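PDB 6PYM: glutamyl endopeptidase from Staphylococcus epidermidis, which is a secreted serine endopeptidase of the S1B family that preferentially cleaves peptide bonds on the carbonyl side of glutamate. Local coordinates for residues 1-13 with 157-169. The protein carries 1 engineered substitution. Residues are numbered along the deposited sequence; the frame is centred on the assembly and turned at random.
Sequences VILPNNNRHQIFN and ELRYDLSTVGGNA. Engineered in segment 157-169: A169 (natural residue Ser).
The guanidinium of R8 carries I2 CD1 over one face, off-centre and nearer the border of the group, and meets V165 CG2 obliquely, with NH1 3.7 Å from that methyl. At its edge, in plane, a water links NH1 to N168 OD1, which also takes the V165 N-H; NE bonds N6 OD1 on a lone pair, and NH2 forms a salt bridge with D137. I2 CD1 also packs against V165 CG2 (3.6 Å). The N5 amide and D161 carboxylate stand nearly perpendicular (83°): ND2 reaches OD1 at 3.2 Å, in its own amide plane but from above the carboxylate plane, while V147 O and K149 N provide the stronger partners. Between these groups S163 OG is enclosed by residues 2-6, toward which its rotation (chi1 -69°) turns it. It accepts a nearly straight bond from L3 N (2.9 Å). It donates to N5 O at 2.7 Å, so one buried hydroxyl ties together the backbone of L3 and N5. The amino terminus is gripped as well: V1 N donates to T164 O at 2.9 Å, weakly to T164 OG1, and bonds N193 OD1, while T164 N returns a bond to V1 O. The mature N-terminus thus docks on the loop between strand 157-160 and A169, engineered in place of the predicted charge-relay serine, consistent with N-terminal activation in this chymotrypsin-like S1B fold.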
loop_
_atom_site.group_PDB
_atom_site.type_symbol
_atom_site.label_atom_id
_atom_site.label_comp_id
_atom_site.label_asym_id
_atom_site.label_seq_id
_atom_site.Cartn_x
_atom_site.Cartn_y
_atom_site.Cartn_z
ATOM N N VAL A 1 10.199 -2.814 -10.497
ATOM C CA VAL A 1 11.008 -2.841 -11.714
ATOM C C VAL A 1 10.095 -2.984 -12.918
ATOM O O VAL A 1 8.987 -3.508 -12.818
ATOM C CB VAL A 1 12.081 -3.965 -11.674
ATOM C CG1 VAL A 1 12.867 -3.929 -10.365
ATOM C CG2 VAL A 1 11.468 -5.332 -11.913
ATOM N N ILE A 2 10.584 -2.540 -14.065
ATOM C CA ILE A 2 9.848 -2.629 -15.320
ATOM C C ILE A 2 10.120 -3.980 -15.962
ATOM O O ILE A 2 11.281 -4.368 -16.157
ATOM C CB ILE A 2 10.252 -1.484 -16.260
ATOM C CG1 ILE A 2 9.837 -0.140 -15.661
ATOM C CG2 ILE A 2 9.663 -1.684 -17.658
ATOM C CD1 ILE A 2 8.352 0.023 -15.500
ATOM N N LEU A 3 9.051 -4.679 -16.318
ATOM C CA LEU A 3 9.120 -6.016 -16.880
ATOM C C LEU A 3 8.469 -6.009 -18.257
ATOM O O LEU A 3 7.835 -5.014 -18.634
ATOM C CB LEU A 3 8.419 -7.004 -15.940
ATOM C CG LEU A 3 9.078 -7.122 -14.561
ATOM C CD1 LEU A 3 8.223 -7.970 -13.631
ATOM C CD2 LEU A 3 10.479 -7.705 -14.666
ATOM N N PRO A 4 8.597 -7.092 -19.032
ATOM C CA PRO A 4 7.934 -7.120 -20.346
ATOM C C PRO A 4 6.446 -6.821 -20.277
ATOM O O PRO A 4 5.909 -6.169 -21.184
ATOM C CB PRO A 4 8.243 -8.535 -20.854
ATOM C CG PRO A 4 9.572 -8.846 -20.237
ATOM C CD PRO A 4 9.504 -8.241 -18.852
ATOM N N ASN A 5 5.766 -7.277 -19.224
ATOM C CA ASN A 5 4.392 -6.866 -18.938
ATOM C C ASN A 5 4.446 -5.516 -18.233
ATOM O O ASN A 5 4.755 -5.434 -17.041
ATOM C CB ASN A 5 3.701 -7.903 -18.063
ATOM C CG ASN A 5 2.316 -7.461 -17.613
ATOM O OD1 ASN A 5 1.685 -6.614 -18.248
ATOM N ND2 ASN A 5 1.839 -8.029 -16.514
ATOM N N ASN A 6 4.148 -4.451 -18.974
ATOM C CA ASN A 6 4.082 -3.094 -18.430
ATOM C C ASN A 6 2.734 -2.523 -18.854
ATOM O O ASN A 6 2.627 -1.808 -19.857
ATOM C CB ASN A 6 5.244 -2.255 -18.910
ATOM C CG ASN A 6 5.219 -0.853 -18.352
ATOM O OD1 ASN A 6 4.488 -0.566 -17.399
ATOM N ND2 ASN A 6 6.025 0.032 -18.927
ATOM N N ASN A 7 1.706 -2.865 -18.089
ATOM C CA ASN A 7 0.313 -2.540 -18.374
ATOM C C ASN A 7 -0.168 -1.704 -17.189
ATOM O O ASN A 7 -0.634 -2.235 -16.178
ATOM C CB ASN A 7 -0.478 -3.841 -18.520
ATOM C CG ASN A 7 -1.930 -3.615 -18.854
ATOM O OD1 ASN A 7 -2.360 -2.485 -19.081
ATOM N ND2 ASN A 7 -2.698 -4.696 -18.895
ATOM N N ARG A 8 -0.022 -0.389 -17.310
ATOM C CA ARG A 8 -0.263 0.541 -16.214
ATOM C C ARG A 8 -1.135 1.691 -16.690
ATOM O O ARG A 8 -0.869 2.290 -17.739
ATOM C CB ARG A 8 1.058 1.084 -15.672
ATOM C CG ARG A 8 2.007 0.004 -15.173
ATOM C CD ARG A 8 3.168 0.600 -14.390
ATOM N NE ARG A 8 4.081 1.334 -15.259
ATOM C CZ ARG A 8 4.830 2.369 -14.882
ATOM N NH1 ARG A 8 4.768 2.836 -13.644
ATOM N NH2 ARG A 8 5.633 2.952 -15.753
ATOM N N HIS A 9 -2.161 2.007 -15.917
ATOM C CA HIS A 9 -3.136 3.014 -16.303
ATOM C C HIS A 9 -3.429 3.913 -15.115
ATOM O O HIS A 9 -3.484 3.451 -13.969
ATOM C CB HIS A 9 -4.426 2.352 -16.798
ATOM C CG HIS A 9 -4.264 1.665 -18.113
ATOM N ND1 HIS A 9 -3.940 0.330 -18.226
ATOM C CD2 HIS A 9 -4.315 2.150 -19.375
ATOM C CE1 HIS A 9 -3.834 0.015 -19.505
ATOM N NE2 HIS A 9 -4.058 1.101 -20.222
ATOM N N GLN A 10 -3.631 5.195 -15.395
ATOM C CA GLN A 10 -3.877 6.164 -14.346
ATOM C C GLN A 10 -5.303 6.034 -13.835
ATOM O O GLN A 10 -6.235 5.751 -14.602
ATOM C CB GLN A 10 -3.643 7.577 -14.878
ATOM C CG GLN A 10 -3.738 8.630 -13.790
ATOM C CD GLN A 10 -3.308 10.006 -14.245
ATOM O OE1 GLN A 10 -2.977 10.222 -15.421
ATOM N NE2 GLN A 10 -3.286 10.952 -13.306
ATOM N N ILE A 11 -5.464 6.225 -12.529
ATOM C CA ILE A 11 -6.765 6.271 -11.876
ATOM C C ILE A 11 -7.129 7.728 -11.658
ATOM O O ILE A 11 -6.348 8.503 -11.093
ATOM C CB ILE A 11 -6.749 5.520 -10.533
ATOM C CG1 ILE A 11 -6.283 4.071 -10.706
ATOM C CG2 ILE A 11 -8.118 5.617 -9.841
ATOM C CD1 ILE A 11 -7.070 3.285 -11.705
ATOM N N PHE A 12 -8.327 8.097 -12.099
ATOM C CA PHE A 12 -8.828 9.459 -11.998
ATOM C C PHE A 12 -9.859 9.615 -10.898
ATOM O O PHE A 12 -9.867 10.629 -10.193
ATOM C CB PHE A 12 -9.386 9.897 -13.356
ATOM C CG PHE A 12 -8.383 9.744 -14.453
ATOM C CD1 PHE A 12 -7.387 10.680 -14.612
ATOM C CD2 PHE A 12 -8.384 8.621 -15.267
ATOM C CE1 PHE A 12 -6.440 10.524 -15.601
ATOM C CE2 PHE A 12 -7.443 8.466 -16.253
ATOM C CZ PHE A 12 -6.478 9.417 -16.419
ATOM N N ASN A 13 -10.714 8.615 -10.724
ATOM C CA ASN A 13 -11.727 8.634 -9.670
ATOM C C ASN A 13 -11.145 8.007 -8.402
ATOM O O ASN A 13 -11.564 6.949 -7.933
ATOM C CB ASN A 13 -12.986 7.913 -10.133
ATOM C CG ASN A 13 -13.643 8.604 -11.309
ATOM O OD1 ASN A 13 -13.768 8.030 -12.393
ATOM N ND2 ASN A 13 -14.035 9.848 -11.117
ATOM N N GLU A 157 6.297 -14.205 1.022
ATOM C CA GLU A 157 6.690 -13.598 -0.241
ATOM C C GLU A 157 5.679 -13.966 -1.314
ATOM O O GLU A 157 5.379 -15.146 -1.515
ATOM C CB GLU A 157 8.091 -14.093 -0.628
ATOM C CG GLU A 157 8.561 -13.704 -2.026
ATOM C CD GLU A 157 9.372 -12.418 -2.066
ATOM O OE1 GLU A 157 9.298 -11.647 -1.093
ATOM O OE2 GLU A 157 10.073 -12.178 -3.083
ATOM N N LEU A 158 5.151 -12.958 -2.003
ATOM C CA LEU A 158 4.306 -13.170 -3.176
ATOM C C LEU A 158 4.877 -12.328 -4.306
ATOM O O LEU A 158 5.066 -11.117 -4.141
ATOM C CB LEU A 158 2.822 -12.830 -2.906
ATOM C CG LEU A 158 1.821 -13.087 -4.054
ATOM C CD1 LEU A 158 0.439 -13.451 -3.539
ATOM C CD2 LEU A 158 1.716 -11.878 -4.979
ATOM N N ARG A 159 5.163 -12.964 -5.440
ATOM C CA ARG A 159 5.785 -12.294 -6.573
ATOM C C ARG A 159 4.847 -12.282 -7.767
ATOM O O ARG A 159 3.960 -13.132 -7.896
ATOM C CB ARG A 159 7.083 -12.996 -6.982
ATOM C CG ARG A 159 8.110 -13.065 -5.875
ATOM C CD ARG A 159 9.258 -13.968 -6.263
ATOM N NE ARG A 159 10.253 -14.023 -5.199
ATOM C CZ ARG A 159 11.246 -14.906 -5.139
ATOM N NH1 ARG A 159 11.386 -15.825 -6.085
ATOM N NH2 ARG A 159 12.097 -14.871 -4.123
ATOM N N TYR A 160 5.083 -11.325 -8.665
ATOM C CA TYR A 160 4.208 -11.129 -9.813
ATOM C C TYR A 160 4.999 -10.592 -10.999
ATOM O O TYR A 160 6.131 -10.113 -10.860
ATOM C CB TYR A 160 3.009 -10.221 -9.484
ATOM C CG TYR A 160 3.285 -9.189 -8.412
ATOM C CD1 TYR A 160 4.030 -8.040 -8.677
ATOM C CD2 TYR A 160 2.790 -9.362 -7.134
ATOM C CE1 TYR A 160 4.267 -7.105 -7.688
ATOM C CE2 TYR A 160 3.027 -8.445 -6.139
ATOM C CZ TYR A 160 3.763 -7.315 -6.413
ATOM O OH TYR A 160 3.981 -6.413 -5.401
ATOM N N ASP A 161 4.363 -10.660 -12.172
ATOM C CA ASP A 161 4.991 -10.327 -13.449
ATOM C C ASP A 161 4.625 -8.936 -13.960
ATOM O O ASP A 161 4.993 -8.581 -15.085
ATOM C CB ASP A 161 4.680 -11.396 -14.510
ATOM C CG ASP A 161 3.227 -11.384 -14.977
ATOM O OD1 ASP A 161 2.430 -10.521 -14.571
ATOM O OD2 ASP A 161 2.872 -12.268 -15.793
ATOM N N LEU A 162 3.924 -8.142 -13.165
ATOM C CA LEU A 162 3.516 -6.799 -13.543
ATOM C C LEU A 162 4.599 -5.791 -13.160
ATOM O O LEU A 162 5.401 -6.023 -12.251
ATOM C CB LEU A 162 2.183 -6.446 -12.881
ATOM C CG LEU A 162 2.103 -6.559 -11.356
ATOM C CD1 LEU A 162 2.540 -5.267 -10.659
ATOM C CD2 LEU A 162 0.698 -6.978 -10.910
ATOM N N SER A 163 4.615 -4.662 -13.866
ATOM C CA SER A 163 5.639 -3.638 -13.680
ATOM C C SER A 163 5.310 -2.666 -12.546
ATOM O O SER A 163 4.150 -2.317 -12.306
ATOM C CB SER A 163 5.814 -2.837 -14.965
ATOM O OG SER A 163 6.408 -3.602 -15.998
ATOM N N THR A 164 6.365 -2.211 -11.863
ATOM C CA THR A 164 6.284 -1.180 -10.836
ATOM C C THR A 164 7.540 -0.325 -10.930
ATOM O O THR A 164 8.539 -0.732 -11.526
ATOM C CB THR A 164 6.207 -1.782 -9.424
ATOM O OG1 THR A 164 7.419 -2.489 -9.149
ATOM C CG2 THR A 164 5.032 -2.740 -9.277
ATOM N N VAL A 165 7.491 0.863 -10.326
ATOM C CA VAL A 165 8.608 1.803 -10.338
ATOM C C VAL A 165 8.754 2.393 -8.947
ATOM O O VAL A 165 7.760 2.604 -8.247
ATOM C CB VAL A 165 8.384 2.927 -11.389
ATOM C CG1 VAL A 165 9.472 4.010 -11.315
ATOM C CG2 VAL A 165 8.336 2.346 -12.790
ATOM N N GLY A 166 9.999 2.688 -8.560
ATOM C CA GLY A 166 10.297 3.386 -7.322
ATOM C C GLY A 166 9.272 4.452 -7.001
ATOM O O GLY A 166 8.969 5.313 -7.829
ATOM N N GLY A 167 8.720 4.381 -5.788
ATOM C CA GLY A 167 7.530 5.106 -5.384
ATOM C C GLY A 167 6.355 4.183 -5.132
ATOM O O GLY A 167 5.513 4.469 -4.269
ATOM N N ASN A 168 6.314 3.055 -5.840
ATOM C CA ASN A 168 5.299 2.039 -5.601
ATOM C C ASN A 168 5.463 1.342 -4.256
ATOM O O ASN A 168 4.508 0.699 -3.824
ATOM C CB ASN A 168 5.323 0.967 -6.698
ATOM C CG ASN A 168 4.365 1.249 -7.852
ATOM O OD1 ASN A 168 4.796 1.339 -9.003
ATOM N ND2 ASN A 168 3.065 1.334 -7.565
ATOM N N ALA A 169 6.637 1.395 -3.616
ATOM C CA ALA A 169 6.848 0.767 -2.309
ATOM C C ALA A 169 5.665 1.011 -1.386
ATOM O O ALA A 169 5.286 2.161 -1.142
ATOM C CB ALA A 169 8.114 1.345 -1.673
HETATM O O HOH W 1 6.490 -9.507 -17.278
HETATM O O HOH W 2 1.950 -4.286 -15.562
HETATM O O HOH W 3 3.363 1.483 -11.319
#